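Local coordinates for protein hydrolase (Rhizobium meliloti, PDB 5HOE) that acts as Est24, an octameric carbohydrate acetylesterase of the GDSL-like (SGNH) hydrolase family, and probably cleaves acetyl esters, at residues S25-K34 with D203-S211; M125-L133 with P144-A152. One frame throughout, in Å; residues are numbered along the deposited sequence. Where two conformers were deposited one is given.

Contact 1: residues S25-K34 with D203-S211; sequences SLTWGWIPVK and DGIDGIHLS. With PO4 (phosphate ion), chain E.
Trp-30 and His-209 stack face to face. The five-membered ring of the indole lies over the imidazole, with centroids 3.5 Å apart and planes at 18°. A chi1 of 180° swings the Trp-30 indole away from its own N, and this lays CD1 and NE1 over the ND1 side of the imidazole. Trp-30 CB makes a CH-pi contact on the same face. Ile-208 CG2 covers the opposite face of His-209, so the imidazole is sandwiched.

Hydrogen bonds fix its rotation within that sandwich. His-209 ND1 donates to Asp-206 OD2 at 2.6 Å, nearly in the ring plane and on the syn side of the carboxylate. The backbone N of Ile-208 (an Asx turn) and that of His-209 both donate to Asp-206 OD1 and hold the carboxylate in place. A water joins OD2 to Trp-30 NE1 and Val-33 N; another bridges Trp-30 O and Leu-210 N.

At the far edge of the imidazole lies a phosphate, probably from the crystallisation liquor. His-209 NE2 donates to phosphate O3 at 2.6 Å. Ser-25 OG lies 3.0 Å from His-209 NE2. Ser-25 N donates to phosphate O1 at 3.2 Å. The Ser-25 OG to phosphorus separation is too short for an ordinary contact, so its nature is doubtful. Ser-25, His-209 and Asp-206 have the geometry of a Ser-His-Asp triad, consistent with an SGNH hydrolase active site.

Carbon contacts flank the polar core. Leu-26 CD2 meets Leu-210 CG at 4.0 Å. Pro-32 CD sits 3.3 Å from Leu-210 O, and Pro-32 CB packs on Ile-205 CG2.

Asn-108 ND2 and Ala-69 N also bond the phosphate. Short helix 25-28 follows strand 17-23 and rests on Met-104 of strand 100-104, and the loop 203-211 leads into helix 212-229.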
loop_
_atom_site.group_PDB
_atom_site.type_symbol
_atom_site.label_atom_id
_atom_site.label_comp_id
_atom_site.label_asym_id
_atom_site.label_seq_id
_atom_site.Cartn_x
_atom_site.Cartn_y
_atom_site.Cartn_z
ATOM N N SER A 25 14.641 -0.849 26.017
ATOM C CA SER A 25 15.455 -1.740 26.844
ATOM C C SER A 25 15.684 -1.189 28.249
ATOM O O SER A 25 15.929 -1.969 29.186
ATOM C CB SER A 25 16.809 -2.001 26.186
ATOM O OG SER A 25 17.507 -0.780 25.981
ATOM N N LEU A 26 15.680 0.138 28.411
ATOM C CA LEU A 26 15.875 0.679 29.755
ATOM C C LEU A 26 14.725 0.292 30.671
ATOM O O LEU A 26 14.911 0.194 31.893
ATOM C CB LEU A 26 15.990 2.200 29.730
ATOM C CG LEU A 26 17.021 2.813 28.798
ATOM C CD1 LEU A 26 16.916 4.341 28.814
ATOM C CD2 LEU A 26 18.410 2.321 29.163
ATOM N N THR A 27 13.539 0.062 30.098
ATOM C CA THR A 27 12.355 -0.348 30.845
ATOM C C THR A 27 12.223 -1.868 30.892
ATOM O O THR A 27 11.919 -2.432 31.950
ATOM C CB THR A 27 11.122 0.324 30.234
ATOM O OG1 THR A 27 11.253 1.755 30.375
ATOM C CG2 THR A 27 9.859 -0.108 30.936
ATOM N N TRP A 28 12.460 -2.545 29.770
ATOM C CA TRP A 28 12.522 -4.010 29.770
ATOM C C TRP A 28 13.548 -4.522 30.783
ATOM O O TRP A 28 13.296 -5.494 31.506
ATOM C CB TRP A 28 12.868 -4.524 28.364
ATOM C CG TRP A 28 12.886 -6.038 28.265
ATOM C CD1 TRP A 28 11.799 -6.865 28.230
ATOM C CD2 TRP A 28 14.041 -6.893 28.194
ATOM N NE1 TRP A 28 12.199 -8.173 28.142
ATOM C CE2 TRP A 28 13.568 -8.224 28.136
ATOM C CE3 TRP A 28 15.431 -6.666 28.197
ATOM C CZ2 TRP A 28 14.422 -9.321 28.060
ATOM C CZ3 TRP A 28 16.277 -7.768 28.132
ATOM C CH2 TRP A 28 15.766 -9.079 28.070
ATOM N N GLY A 29 14.712 -3.872 30.850
ATOM C CA GLY A 29 15.722 -4.229 31.834
ATOM C C GLY A 29 16.890 -4.991 31.245
ATOM O O GLY A 29 17.279 -6.048 31.757
ATOM N N TRP A 30 17.474 -4.438 30.186
ATOM C CA TRP A 30 18.641 -5.019 29.529
ATOM C C TRP A 30 19.869 -4.906 30.434
ATOM O O TRP A 30 20.307 -3.801 30.769
ATOM C CB TRP A 30 18.884 -4.260 28.226
ATOM C CG TRP A 30 20.060 -4.702 27.396
ATOM C CD1 TRP A 30 21.370 -4.547 27.688
ATOM C CD2 TRP A 30 20.005 -5.323 26.110
ATOM N NE1 TRP A 30 22.148 -5.058 26.675
ATOM C CE2 TRP A 30 21.330 -5.548 25.695
ATOM C CE3 TRP A 30 18.956 -5.738 25.280
ATOM C CZ2 TRP A 30 21.640 -6.162 24.480
ATOM C CZ3 TRP A 30 19.259 -6.359 24.088
ATOM C CH2 TRP A 30 20.592 -6.562 23.695
ATOM N N ILE A 31 20.489 -6.032 30.740
ATOM C CA ILE A 31 21.694 -6.019 31.571
ATOM C C ILE A 31 22.897 -5.721 30.689
ATOM O O ILE A 31 23.189 -6.494 29.772
ATOM C CB ILE A 31 21.906 -7.370 32.280
ATOM C CG1 ILE A 31 20.712 -7.712 33.167
ATOM C CG2 ILE A 31 23.196 -7.313 33.129
ATOM C CD1 ILE A 31 20.781 -9.132 33.758
ATOM N N PRO A 32 23.639 -4.648 30.924
ATOM C CA PRO A 32 24.806 -4.398 30.073
ATOM C C PRO A 32 25.870 -5.462 30.280
ATOM O O PRO A 32 26.138 -5.874 31.409
ATOM C CB PRO A 32 25.288 -3.010 30.516
ATOM C CG PRO A 32 24.702 -2.792 31.857
ATOM C CD PRO A 32 23.474 -3.633 31.988
ATOM N N VAL A 33 26.485 -5.908 29.175
ATOM C CA VAL A 33 27.454 -7.005 29.244
ATOM C C VAL A 33 28.617 -6.777 28.279
ATOM O O VAL A 33 28.464 -6.169 27.214
ATOM C CB VAL A 33 26.828 -8.404 29.006
ATOM C CG1 VAL A 33 25.838 -8.775 30.117
ATOM C CG2 VAL A 33 26.179 -8.495 27.629
ATOM N N LYS A 34 29.781 -7.326 28.645
ATOM C CA LYS A 34 31.006 -7.051 27.897
ATOM C C LYS A 34 30.925 -7.526 26.450
ATOM O O LYS A 34 31.507 -6.892 25.563
ATOM C CB LYS A 34 32.214 -7.687 28.587
ATOM C CG LYS A 34 32.252 -9.218 28.543
ATOM C CD LYS A 34 33.673 -9.763 28.702
ATOM C CE LYS A 34 34.257 -9.490 30.076
ATOM N NZ LYS A 34 34.753 -8.090 30.252
ATOM N N ASP A 203 25.270 4.402 33.008
ATOM C CA ASP A 203 26.462 3.891 33.666
ATOM C C ASP A 203 26.850 2.477 33.261
ATOM O O ASP A 203 27.838 1.945 33.799
ATOM C CB ASP A 203 26.316 4.000 35.201
ATOM C CG ASP A 203 25.204 3.147 35.775
ATOM O OD1 ASP A 203 24.331 2.673 35.034
ATOM O OD2 ASP A 203 25.208 2.978 37.020
ATOM N N GLY A 204 26.121 1.853 32.336
ATOM C CA GLY A 204 26.455 0.497 31.936
ATOM C C GLY A 204 27.696 0.445 31.064
ATOM O O GLY A 204 28.030 1.399 30.361
ATOM N N ILE A 205 28.376 -0.712 31.099
ATOM C CA ILE A 205 29.664 -0.858 30.414
ATOM C C ILE A 205 29.537 -0.621 28.911
ATOM O O ILE A 205 30.510 -0.223 28.258
ATOM C CB ILE A 205 30.331 -2.217 30.751
ATOM C CG1 ILE A 205 31.675 -2.361 30.030
ATOM C CG2 ILE A 205 29.400 -3.377 30.410
ATOM C CD1 ILE A 205 32.611 -1.166 30.202
ATOM N N ASP A 206 28.353 -0.853 28.336
ATOM C CA ASP A 206 28.173 -0.666 26.901
ATOM C C ASP A 206 27.908 0.783 26.479
ATOM O O ASP A 206 27.893 1.042 25.274
ATOM C CB ASP A 206 27.092 -1.610 26.333
ATOM C CG ASP A 206 25.725 -1.445 26.997
ATOM O OD1 ASP A 206 25.479 -0.429 27.701
ATOM O OD2 ASP A 206 24.860 -2.329 26.772
ATOM N N GLY A 207 27.747 1.733 27.418
ATOM C CA GLY A 207 27.445 3.115 27.098
ATOM C C GLY A 207 25.989 3.401 26.767
ATOM O O GLY A 207 25.679 4.526 26.341
ATOM N N ILE A 208 25.085 2.420 26.943
ATOM C CA ILE A 208 23.678 2.531 26.539
ATOM C C ILE A 208 22.747 2.161 27.699
ATOM O O ILE A 208 21.776 2.862 27.985
ATOM C CB ILE A 208 23.392 1.634 25.313
ATOM C CG1 ILE A 208 24.211 2.080 24.104
ATOM C CG2 ILE A 208 21.906 1.662 24.961
ATOM C CD1 ILE A 208 24.463 0.988 23.101
ATOM N N HIS A 209 23.033 1.058 28.381
ATOM C CA HIS A 209 22.134 0.530 29.388
ATOM C C HIS A 209 22.627 0.870 30.795
ATOM O O HIS A 209 23.646 1.548 30.978
ATOM C CB HIS A 209 21.917 -0.963 29.136
ATOM C CG HIS A 209 21.462 -1.268 27.740
ATOM N ND1 HIS A 209 22.302 -1.783 26.775
ATOM C CD2 HIS A 209 20.262 -1.100 27.139
ATOM C CE1 HIS A 209 21.627 -1.937 25.645
ATOM N NE2 HIS A 209 20.397 -1.505 25.832
ATOM N N LEU A 210 21.854 0.436 31.800
ATOM C CA LEU A 210 22.017 0.899 33.176
ATOM C C LEU A 210 22.289 -0.257 34.133
ATOM O O LEU A 210 21.900 -1.401 33.892
ATOM C CB LEU A 210 20.763 1.656 33.637
ATOM C CG LEU A 210 20.120 2.696 32.722
ATOM C CD1 LEU A 210 18.799 3.140 33.320
ATOM C CD2 LEU A 210 21.066 3.843 32.553
ATOM N N SER A 211 22.984 0.057 35.223
ATOM C CA SER A 211 23.205 -0.879 36.311
ATOM C C SER A 211 21.948 -1.037 37.153
ATOM O O SER A 211 21.035 -0.211 37.110
ATOM C CB SER A 211 24.344 -0.372 37.195
ATOM O OG SER A 211 23.950 0.750 37.958
HETATM P P PO4 E . 17.998 -0.450 23.331
HETATM O O1 PO4 E . 16.527 -0.226 23.537
HETATM O O2 PO4 E . 18.752 0.782 23.753
HETATM O O3 PO4 E . 18.595 -1.692 23.943
HETATM O O4 PO4 E . 18.288 -0.770 21.900
HETATM O O HOH W 1 19.400 -1.150 30.944
HETATM O O HOH W 2 25.079 -5.024 26.681
#

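Contact 2: residues M125-L133 with P144-A152; sequences MGKLVGQVL and PAPKVLVVA
Val-129 CG2 fits between two valines of the facing strand. It touches Val-150 CG2 at 3.6 Å and Val-148 CG1 at 4.1 Å. Val-148 in turn fills the hollow between Val-129, Val-132 and Leu-133. Its CG1 faces Val-129. Its CG2 is anti to the carbonyl carbon, and that branch reaches the other way, 3.5 Å from Val-132 CG1 and also toward Leu-133.

Leu-133 closes this hollow from another direction. It sets off away from the strand, yet its CD2 returns to Val-148 CG2 at 4.1 Å, the side chains crossing at about a right angle. Val-132 CG1 also abuts the CB-CG-CD side of the Pro-146 ring, 3.8 Å from Pro-146 CG. Just beyond, the small Ala-145 allows a close approach to the last turn: its CB is 3.7 Å from Leu-133 O.

At the other end, Met-125 and Val-150 meet tip to tip, with Met-125 CG 3.9 Å from Val-150 CG1. The methionine chain is bent at chi2 (63°) and chi3 (75°), which points CE along the strand, toward the carbonyl O of Val-151.

The axes of 125-133 and 147-152 run nearly antiparallel, at 162°, and come within 8.6 Å. Helix 118-133 is the connection of a beta-alpha-beta crossover between parallel strands 100-104 and 147-152. It packs on both: Met-125 also touches Ile-103, and Val-132 touches Val-101. Helix 171-189 adds Tyr-182 beside Met-125 and Val-150, and Met-189 beside Val-129.

The interface is almost all methyl groups, methylenes and one thioether, with the carbonyl oxygens of the last helix turn against Ala-145 CB. With no polar bond between the segments, shape fit and burial of apolar surface hold the helix on the sheet, while strand 147-152 uses its backbone hydrogen bonds for its neighbours within the sheet.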
loop_
_atom_site.group_PDB
_atom_site.type_symbol
_atom_site.label_atom_id
_atom_site.label_comp_id
_atom_site.label_asym_id
_atom_site.label_seq_id
_atom_site.Cartn_x
_atom_site.Cartn_y
_atom_site.Cartn_z
ATOM N N MET A 125 7.666 11.555 20.485
ATOM C CA MET A 125 7.116 11.515 21.834
ATOM C C MET A 125 5.763 12.215 21.887
ATOM O O MET A 125 4.826 11.727 22.538
ATOM C CB MET A 125 8.101 12.140 22.826
ATOM C CG MET A 125 7.589 12.198 24.251
ATOM S SD MET A 125 7.264 10.556 25.020
ATOM C CE MET A 125 8.919 9.957 25.369
ATOM N N GLY A 126 5.628 13.345 21.186
ATOM C CA GLY A 126 4.355 14.043 21.177
ATOM C C GLY A 126 3.242 13.201 20.590
ATOM O O GLY A 126 2.103 13.261 21.055
ATOM N N LYS A 127 3.557 12.412 19.553
ATOM C CA LYS A 127 2.573 11.489 18.997
ATOM C C LYS A 127 2.082 10.522 20.067
ATOM O O LYS A 127 0.875 10.257 20.174
ATOM C CB LYS A 127 3.186 10.719 17.816
ATOM C CG LYS A 127 2.219 9.804 17.119
ATOM C CD LYS A 127 2.870 9.055 15.989
ATOM C CE LYS A 127 1.854 8.198 15.251
ATOM N NZ LYS A 127 2.481 7.344 14.187
ATOM N N LEU A 128 3.005 9.980 20.869
ATOM C CA LEU A 128 2.615 9.036 21.910
ATOM C C LEU A 128 1.779 9.722 22.985
ATOM O O LEU A 128 0.783 9.166 23.447
ATOM C CB LEU A 128 3.857 8.374 22.522
ATOM C CG LEU A 128 4.779 7.615 21.573
ATOM C CD1 LEU A 128 6.037 7.142 22.297
ATOM C CD2 LEU A 128 4.004 6.467 20.943
ATOM N N VAL A 129 2.156 10.936 23.377
ATOM C CA VAL A 129 1.385 11.661 24.376
ATOM C C VAL A 129 -0.047 11.859 23.890
ATOM O O VAL A 129 -1.017 11.651 24.634
ATOM C CB VAL A 129 2.068 12.998 24.721
ATOM C CG1 VAL A 129 1.198 13.840 25.688
ATOM C CG2 VAL A 129 3.424 12.776 25.345
ATOM N N GLY A 130 -0.197 12.252 22.623
ATOM C CA GLY A 130 -1.518 12.419 22.043
ATOM C C GLY A 130 -2.335 11.138 22.033
ATOM O O GLY A 130 -3.552 11.175 22.205
ATOM N N GLN A 131 -1.689 9.990 21.794
ATOM C CA GLN A 131 -2.408 8.718 21.815
ATOM C C GLN A 131 -2.965 8.430 23.203
ATOM O O GLN A 131 -4.053 7.869 23.332
ATOM C CB GLN A 131 -1.490 7.575 21.364
ATOM C CG GLN A 131 -1.211 7.582 19.881
ATOM C CD GLN A 131 -0.197 6.574 19.440
ATOM O OE1 GLN A 131 0.627 6.117 20.227
ATOM N NE2 GLN A 131 -0.240 6.225 18.158
ATOM N N VAL A 132 -2.236 8.803 24.253
ATOM C CA VAL A 132 -2.780 8.634 25.600
ATOM C C VAL A 132 -3.926 9.607 25.842
ATOM O O VAL A 132 -4.989 9.232 26.351
ATOM C CB VAL A 132 -1.681 8.781 26.668
ATOM C CG1 VAL A 132 -2.275 8.560 28.027
ATOM C CG2 VAL A 132 -0.548 7.813 26.416
ATOM N N LEU A 133 -3.727 10.874 25.496
ATOM C CA LEU A 133 -4.733 11.881 25.810
ATOM C C LEU A 133 -6.044 11.656 25.070
ATOM O O LEU A 133 -7.090 12.137 25.535
ATOM C CB LEU A 133 -4.191 13.266 25.490
ATOM C CG LEU A 133 -2.983 13.681 26.335
ATOM C CD1 LEU A 133 -2.489 15.049 25.908
ATOM C CD2 LEU A 133 -3.321 13.679 27.824
ATOM N N PRO A 144 -11.893 7.374 31.894
ATOM C CA PRO A 144 -11.292 8.604 31.364
ATOM C C PRO A 144 -9.879 8.380 30.841
ATOM O O PRO A 144 -9.239 7.357 31.082
ATOM C CB PRO A 144 -11.240 9.518 32.594
ATOM C CG PRO A 144 -11.066 8.573 33.727
ATOM C CD PRO A 144 -11.929 7.380 33.366
ATOM N N ALA A 145 -9.393 9.387 30.132
ATOM C CA ALA A 145 -8.006 9.365 29.704
ATOM C C ALA A 145 -7.067 9.427 30.913
ATOM O O ALA A 145 -7.322 10.175 31.875
ATOM C CB ALA A 145 -7.703 10.531 28.766
ATOM N N PRO A 146 -5.972 8.667 30.887
ATOM C CA PRO A 146 -4.953 8.761 31.936
ATOM C C PRO A 146 -4.198 10.074 31.862
ATOM O O PRO A 146 -4.180 10.752 30.834
ATOM C CB PRO A 146 -3.986 7.616 31.588
ATOM C CG PRO A 146 -4.600 6.845 30.498
ATOM C CD PRO A 146 -5.592 7.709 29.837
ATOM N N LYS A 147 -3.526 10.401 32.966
ATOM C CA LYS A 147 -2.472 11.405 32.932
ATOM C C LYS A 147 -1.226 10.821 32.256
ATOM O O LYS A 147 -1.105 9.601 32.046
ATOM C CB LYS A 147 -2.145 11.873 34.353
ATOM C CG LYS A 147 -3.293 12.630 35.024
ATOM C CD LYS A 147 -2.965 13.007 36.453
ATOM C CE LYS A 147 -3.964 14.037 37.001
ATOM N NZ LYS A 147 -5.366 13.565 36.863
ATOM N N VAL A 148 -0.280 11.702 31.918
ATOM C CA VAL A 148 0.929 11.324 31.191
ATOM C C VAL A 148 2.142 11.882 31.927
ATOM O O VAL A 148 2.174 13.068 32.283
ATOM C CB VAL A 148 0.926 11.833 29.733
ATOM C CG1 VAL A 148 2.215 11.429 29.019
ATOM C CG2 VAL A 148 -0.264 11.275 28.984
ATOM N N LEU A 149 3.155 11.038 32.129
ATOM C CA LEU A 149 4.462 11.491 32.590
ATOM C C LEU A 149 5.468 11.190 31.485
ATOM O O LEU A 149 5.758 10.024 31.207
ATOM C CB LEU A 149 4.849 10.815 33.897
ATOM C CG LEU A 149 6.259 11.118 34.412
ATOM C CD1 LEU A 149 6.478 12.615 34.689
ATOM C CD2 LEU A 149 6.548 10.282 35.652
ATOM N N VAL A 150 5.982 12.248 30.852
ATOM C CA VAL A 150 7.044 12.135 29.854
ATOM C C VAL A 150 8.375 12.067 30.593
ATOM O O VAL A 150 8.673 12.930 31.426
ATOM C CB VAL A 150 7.015 13.346 28.904
ATOM C CG1 VAL A 150 8.212 13.332 27.958
ATOM C CG2 VAL A 150 5.702 13.374 28.113
ATOM N N VAL A 151 9.193 11.067 30.287
ATOM C CA VAL A 151 10.510 10.913 30.902
ATOM C C VAL A 151 11.559 11.029 29.819
ATOM O O VAL A 151 11.602 10.206 28.893
ATOM C CB VAL A 151 10.647 9.570 31.640
ATOM C CG1 VAL A 151 12.022 9.422 32.301
ATOM C CG2 VAL A 151 9.544 9.450 32.683
ATOM N N ALA A 152 12.421 12.030 29.941
ATOM C CA ALA A 152 13.560 12.090 29.046
ATOM C C ALA A 152 14.604 11.088 29.526
ATOM O O ALA A 152 14.959 11.088 30.717
ATOM C CB ALA A 152 14.171 13.495 29.010
#

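How the contacts relate
Contacts 1 and 2 lie on opposite sides of the centre of the chain. Their centres are 25 Å apart, and their nearest atoms about 7 Å apart, so they do not touch. Contact 1 joins residues far apart in sequence and holds the phosphate at the probable active site. Contact 2 joins close neighbours along the chain, both within the span that separates 25-34 from 203-211, and is core packing of the alpha/beta fold. Strand 100-104 links them: Met-104 touches Leu-26 of contact 1 and Val-151 of contact 2. A second tie follows strand 147-152, where Ala-157 shares a backbone hydrogen bond with Gly-207.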